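Local atomic coordinates of NAD-dependent protein deacylase 2 (Archaeoglobus fulgidus, PDB entry 4TWJ), a protein that uses NAD to remove acetyl and other acyl groups from protein lysines, including the N-terminal lysine of the chromatin protein Alba, thereby repressing transcription. Residues A[104-108]-A[109-113]; A[195-198]-A[199-202]; A[137-140]-A[141-145]. All coordinates share one frame; numbering follows the deposited sequence.

In the fold
Along the chain the order is contact 1, contact 3, contact 2. Contacts 1 and 2 belong to the Rossmann-like NAD-binding domain. Contact 1 lies in the link between parallel strands 94-99 and 114-116. Contact 2 leads from strand 186-190 into helix 201-208, ahead of strand 212-217. Their centres are about 21 Å apart, on opposite sides of the centre of the chain. Contact 3 is on helix 139-143 of the small zinc-binding module, in the connection from strand 132-134 to strand 158-162. Its centre lies about 23 Å from that of contact 1 and about 32 Å from that of contact 2. The bound acylated peptide packs against both contact 2 and contact 3, so both domains probably help to hold it.

Contact 1: A[104-108]-A[109-113]; sequences MLHQR and AGSRR
CB of His106 touches CB of Ser111 at 4.1 Å across the turn that ends helix 105-108. With chi1 at -74°, CG of His106 lies beside the backbone N and anti to the carbonyl carbon, and the ring leads off towards the parallel sheet. ND1 then meets a water in the plane of the ring, at its edge, 2.8 Å from the water oxygen. The same water is 2.7 Å from OG of Ser111, so it bridges the two side chains. At the far tip, NE2 is hydrogen-bonded to OG1 of Thr22 on strand 18-22. With both nitrogens engaged, the rotation of the ring is probably fixed. His82 of helix 80-90 adds an edge-to-face ring contact.

The backbone closes the turn. The N-H of Ser111 reaches back to O of His106, 3.0 Å away, tilted 33° from the carbonyl plane. Gly110 N donates to O of Gln107 at 3.1 Å from above the carbonyl plane. Ala109 N makes two weak bonds, to Leu105 O and His106 O. Its methyl lies close to both of those oxygens, with CB 3.4 Å from O of Leu105. CA of Gln107 also points a C-H almost straight at O of Ser111, at 3.5 Å. The amide end of Gln107 turns elsewhere, NE2 bonding to Glu116. Gly110 has a positive phi of 109°, where a CB would be jammed against the preceding carbonyl oxygen.

This is a Schellman motif with glycine just past the helix end. Here it caps the short helix that follows the NAD-binding residues Gln100 to Asp103 in the Rossmann-like domain of a sirtuin.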
# COMPACT_ATOMS: atom_id res chain seq x y z
N MET A 104 -4.23 -2.82 -6.17
CA MET A 104 -5.58 -3.19 -5.72
C MET A 104 -5.71 -4.61 -5.15
O MET A 104 -6.81 -5.15 -5.09
CB MET A 104 -6.60 -2.99 -6.85
CG MET A 104 -6.57 -1.60 -7.47
SD MET A 104 -7.72 -1.44 -8.85
CE MET A 104 -9.27 -1.37 -7.98
N LEU A 105 -4.59 -5.19 -4.71
CA LEU A 105 -4.61 -6.56 -4.18
C LEU A 105 -5.38 -6.66 -2.86
O LEU A 105 -5.95 -7.71 -2.57
CB LEU A 105 -3.19 -7.10 -4.00
CG LEU A 105 -2.44 -7.42 -5.29
CD1 LEU A 105 -1.00 -7.80 -4.98
CD2 LEU A 105 -3.13 -8.54 -6.05
N HIS A 106 -5.38 -5.59 -2.07
CA HIS A 106 -6.16 -5.59 -0.83
C HIS A 106 -7.65 -5.78 -1.13
O HIS A 106 -8.30 -6.64 -0.53
CB HIS A 106 -5.94 -4.30 -0.03
CG HIS A 106 -4.61 -4.23 0.65
ND1 HIS A 106 -4.22 -5.15 1.60
CD2 HIS A 106 -3.60 -3.34 0.55
CE1 HIS A 106 -3.01 -4.84 2.04
NE2 HIS A 106 -2.61 -3.75 1.42
N GLN A 107 -8.17 -5.00 -2.07
CA GLN A 107 -9.58 -5.06 -2.45
C GLN A 107 -9.93 -6.42 -3.06
O GLN A 107 -11.01 -6.96 -2.79
CB GLN A 107 -9.95 -3.96 -3.45
CG GLN A 107 -9.84 -2.54 -2.91
CD GLN A 107 -8.49 -1.92 -3.21
OE1 GLN A 107 -7.45 -2.52 -2.95
NE2 GLN A 107 -8.50 -0.73 -3.80
N ARG A 108 -9.03 -6.96 -3.87
CA ARG A 108 -9.23 -8.26 -4.50
C ARG A 108 -9.19 -9.42 -3.50
O ARG A 108 -9.71 -10.50 -3.77
CB ARG A 108 -8.21 -8.49 -5.62
CG ARG A 108 -8.41 -7.59 -6.83
CD ARG A 108 -8.01 -8.27 -8.13
NE ARG A 108 -6.56 -8.48 -8.21
CZ ARG A 108 -5.95 -9.06 -9.24
NH1 ARG A 108 -6.64 -9.51 -10.29
NH2 ARG A 108 -4.63 -9.21 -9.22
N ALA A 109 -8.57 -9.18 -2.34
CA ALA A 109 -8.57 -10.14 -1.24
C ALA A 109 -9.79 -10.02 -0.33
O ALA A 109 -9.97 -10.84 0.58
CB ALA A 109 -7.29 -9.98 -0.41
N GLY A 110 -10.63 -9.00 -0.55
CA GLY A 110 -11.85 -8.80 0.23
C GLY A 110 -11.85 -7.62 1.19
O GLY A 110 -12.86 -7.37 1.85
N SER A 111 -10.73 -6.90 1.29
CA SER A 111 -10.69 -5.70 2.12
C SER A 111 -11.63 -4.65 1.54
O SER A 111 -11.72 -4.50 0.32
CB SER A 111 -9.27 -5.14 2.22
OG SER A 111 -8.39 -6.02 2.90
N ARG A 112 -12.33 -3.94 2.41
CA ARG A 112 -13.29 -2.92 1.98
C ARG A 112 -12.77 -1.52 2.26
O ARG A 112 -12.73 -0.68 1.36
CB ARG A 112 -14.62 -3.13 2.68
CG ARG A 112 -15.30 -4.43 2.28
CD ARG A 112 -16.74 -4.45 2.77
NE ARG A 112 -17.36 -5.76 2.62
CZ ARG A 112 -18.59 -6.06 3.01
NH1 ARG A 112 -19.36 -5.14 3.59
NH2 ARG A 112 -19.07 -7.29 2.83
N ARG A 113 -12.40 -1.26 3.51
CA ARG A 113 -11.93 0.06 3.91
C ARG A 113 -10.45 0.23 3.57
O ARG A 113 -9.58 0.12 4.44
CB ARG A 113 -12.15 0.26 5.41
O HOH W 1 -6.01 -7.13 2.28

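Contact 2: A[195-198]-A[199-202]; sequences VVYP and AAEL
The methyl of Ala200 sits squarely over one face of the Tyr197 ring. Its CB is 3.8 Å from the ring centroid and only 7° off the normal, a clear CH-pi contact. Glu201 meets the same ring at its edge, with OE1 3.5 Å from CE1 of Tyr197 and near the ring plane. The carboxylate and ring planes are 38° apart. CG of Glu201 stands anti to its backbone N (chi1 -171°), and a bend at chi2 turns the carboxylate to the ring.

The next shell is backbone. Ala200 N donates to O of Val196 at 2.8 Å. Glu201 N donates to O of Pro198 at 3.0 Å, from above the carbonyl plane. The peptide bond before Pro198 is cis, consistent with the abrupt change in chain direction here. Farther out, Leu202 packs on Ala177, Ile178 and Ala181 of helix 171-182.

The Tyr197 hydroxyl is hydrogen-bonded to the backbone of the bound peptide, and Val195 and Tyr197 also make backbone hydrogen bonds to it. With an alanine here instead of Tyr197, the Ala200 methyl would probably lose the ring it packs on, and the peptide backbone its hydroxyl partner.

The packed face and the hydroxyl bond together probably hold the ring in one orientation. Through that bond it reads peptide backbone rather than a particular side chain.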
# COMPACT_ATOMS: atom_id res chain seq x y z
N VAL A 195 10.33 5.09 3.80
CA VAL A 195 11.21 6.10 3.21
C VAL A 195 10.48 6.98 2.17
O VAL A 195 11.10 7.86 1.58
CB VAL A 195 12.45 5.45 2.55
CG1 VAL A 195 13.32 4.79 3.61
CG2 VAL A 195 12.07 4.45 1.47
N VAL A 196 9.19 6.74 1.96
CA VAL A 196 8.42 7.54 1.02
C VAL A 196 7.42 8.42 1.77
O VAL A 196 6.54 7.92 2.47
CB VAL A 196 7.69 6.67 -0.02
CG1 VAL A 196 6.85 7.55 -0.95
CG2 VAL A 196 8.70 5.86 -0.82
N TYR A 197 7.60 9.73 1.64
CA TYR A 197 6.74 10.72 2.26
C TYR A 197 5.78 11.27 1.21
O TYR A 197 6.06 11.19 0.01
CB TYR A 197 7.57 11.85 2.87
CG TYR A 197 8.14 11.51 4.22
CD1 TYR A 197 7.41 11.75 5.38
CD2 TYR A 197 9.40 10.94 4.35
CE1 TYR A 197 7.92 11.43 6.62
CE2 TYR A 197 9.92 10.63 5.59
CZ TYR A 197 9.18 10.88 6.73
OH TYR A 197 9.68 10.57 7.97
N PRO A 198 4.64 11.84 1.65
CA PRO A 198 4.18 11.95 3.04
C PRO A 198 3.64 10.66 3.68
O PRO A 198 3.32 10.68 4.87
CB PRO A 198 3.07 13.00 2.95
CG PRO A 198 2.56 12.87 1.56
CD PRO A 198 3.75 12.55 0.72
N ALA A 199 3.55 9.56 2.93
CA ALA A 199 3.03 8.31 3.49
C ALA A 199 3.72 7.92 4.80
O ALA A 199 3.05 7.56 5.78
CB ALA A 199 3.16 7.18 2.48
N ALA A 200 5.05 8.02 4.83
CA ALA A 200 5.85 7.61 5.98
C ALA A 200 5.57 8.43 7.25
O ALA A 200 5.92 7.99 8.34
CB ALA A 200 7.33 7.66 5.64
N GLU A 201 4.95 9.60 7.11
CA GLU A 201 4.55 10.40 8.28
C GLU A 201 3.50 9.68 9.13
O GLU A 201 3.43 9.87 10.35
CB GLU A 201 4.01 11.77 7.84
CG GLU A 201 3.76 12.76 8.97
CD GLU A 201 5.03 13.16 9.70
OE1 GLU A 201 6.10 13.21 9.07
OE2 GLU A 201 4.96 13.43 10.92
N LEU A 202 2.68 8.85 8.50
CA LEU A 202 1.51 8.28 9.16
C LEU A 202 1.83 7.42 10.40
O LEU A 202 1.17 7.57 11.43
CB LEU A 202 0.63 7.53 8.15
CG LEU A 202 -0.03 8.49 7.15
CD1 LEU A 202 -0.53 7.74 5.93
CD2 LEU A 202 -1.16 9.27 7.81

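Contact 3: A[137-140]-A[141-145]; sequences EFVE and DFNKG
Glu140 stretches out with CG anti to its backbone N (chi1 -175°), while Lys144 folds back through bends at chi2, chi3 and chi4. These torsions bring the two chains side by side, pointing the same way, along one flank of helix 139-143. The helix ends in a Schellman motif at Gly145 and belongs to the zinc-binding module of the sirtuin fold. The salt bridge is long: OE1 of Glu140 is 3.8 Å from NZ of Lys144. CG of Lys144 also lies 3.4 Å from O of Glu140.

One residue earlier, Val139 and Asn143 run alongside each other, CG2 to ND2 at 3.9 Å. Phe142 N bonds to O of Phe138 at 2.8 Å, nearly along the C=O axis. Asn143 N bonds to O of Val139 at 2.9 Å. The Phe142 ring leads away from the 137-140 segment, meets Trp135 edge-to-face, and packs on helix 60-73 and the modified side chain of the bound peptide.

At the helix end, Gly145 N donates to O of Phe142. At its start, a water accepts from Asp141 N at 3.0 Å and donates to O of Glu137 at 2.9 Å.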
# COMPACT_ATOMS: atom_id res chain seq x y z
N GLU A 137 -9.52 -1.51 -20.54
CA GLU A 137 -9.40 -1.15 -21.95
C GLU A 137 -7.99 -1.35 -22.50
O GLU A 137 -7.80 -1.52 -23.70
CB GLU A 137 -9.86 0.29 -22.17
CG GLU A 137 -11.26 0.57 -21.64
CD GLU A 137 -11.71 1.98 -21.94
OE1 GLU A 137 -11.94 2.28 -23.12
OE2 GLU A 137 -11.84 2.79 -21.00
N PHE A 138 -6.99 -1.32 -21.61
CA PHE A 138 -5.58 -1.39 -22.02
C PHE A 138 -4.89 -2.70 -21.69
O PHE A 138 -3.85 -3.01 -22.26
CB PHE A 138 -4.79 -0.27 -21.35
CG PHE A 138 -5.13 1.10 -21.84
CD1 PHE A 138 -4.90 1.44 -23.17
CD2 PHE A 138 -5.62 2.07 -20.98
CE1 PHE A 138 -5.19 2.71 -23.63
CE2 PHE A 138 -5.91 3.34 -21.44
CZ PHE A 138 -5.70 3.66 -22.76
N VAL A 139 -5.44 -3.45 -20.74
CA VAL A 139 -4.70 -4.55 -20.12
C VAL A 139 -4.26 -5.64 -21.11
O VAL A 139 -3.15 -6.15 -21.00
CB VAL A 139 -5.47 -5.15 -18.92
CG1 VAL A 139 -6.75 -5.84 -19.36
CG2 VAL A 139 -4.57 -6.09 -18.12
N GLU A 140 -5.11 -5.98 -22.08
CA GLU A 140 -4.74 -6.98 -23.09
C GLU A 140 -3.51 -6.54 -23.88
O GLU A 140 -2.51 -7.26 -23.93
CB GLU A 140 -5.89 -7.28 -24.06
CG GLU A 140 -5.56 -8.41 -25.04
CD GLU A 140 -6.62 -8.64 -26.10
OE1 GLU A 140 -6.29 -9.31 -27.11
OE2 GLU A 140 -7.76 -8.16 -25.95
N ASP A 141 -3.58 -5.35 -24.48
CA ASP A 141 -2.46 -4.78 -25.23
C ASP A 141 -1.22 -4.69 -24.35
O ASP A 141 -0.12 -5.06 -24.77
CB ASP A 141 -2.81 -3.38 -25.76
CG ASP A 141 -3.74 -3.41 -26.96
OD1 ASP A 141 -4.05 -4.51 -27.48
OD2 ASP A 141 -4.16 -2.32 -27.40
N PHE A 142 -1.42 -4.19 -23.14
CA PHE A 142 -0.33 -4.02 -22.17
C PHE A 142 0.42 -5.33 -21.93
O PHE A 142 1.65 -5.35 -21.92
CB PHE A 142 -0.90 -3.47 -20.86
CG PHE A 142 0.11 -3.34 -19.76
CD1 PHE A 142 0.95 -2.24 -19.69
CD2 PHE A 142 0.20 -4.31 -18.77
CE1 PHE A 142 1.87 -2.11 -18.67
CE2 PHE A 142 1.11 -4.19 -17.74
CZ PHE A 142 1.95 -3.09 -17.69
N ASN A 143 -0.32 -6.42 -21.76
CA ASN A 143 0.30 -7.73 -21.53
C ASN A 143 1.09 -8.25 -22.74
O ASN A 143 1.97 -9.10 -22.58
CB ASN A 143 -0.75 -8.76 -21.09
CG ASN A 143 -1.27 -8.51 -19.67
OD1 ASN A 143 -0.64 -7.82 -18.88
ND2 ASN A 143 -2.42 -9.09 -19.35
N LYS A 144 0.77 -7.74 -23.93
CA LYS A 144 1.52 -8.02 -25.17
C LYS A 144 2.65 -7.02 -25.44
O LYS A 144 3.31 -7.10 -26.48
CB LYS A 144 0.58 -7.95 -26.39
CG LYS A 144 -0.66 -8.80 -26.31
CD LYS A 144 -0.34 -10.28 -26.35
CE LYS A 144 -1.43 -11.03 -27.11
NZ LYS A 144 -2.80 -10.70 -26.62
N GLY A 145 2.85 -6.07 -24.53
CA GLY A 145 3.91 -5.08 -24.68
C GLY A 145 3.54 -3.89 -25.55
O GLY A 145 4.42 -3.15 -25.99
O HOH W 2 -6.14 -3.73 -24.67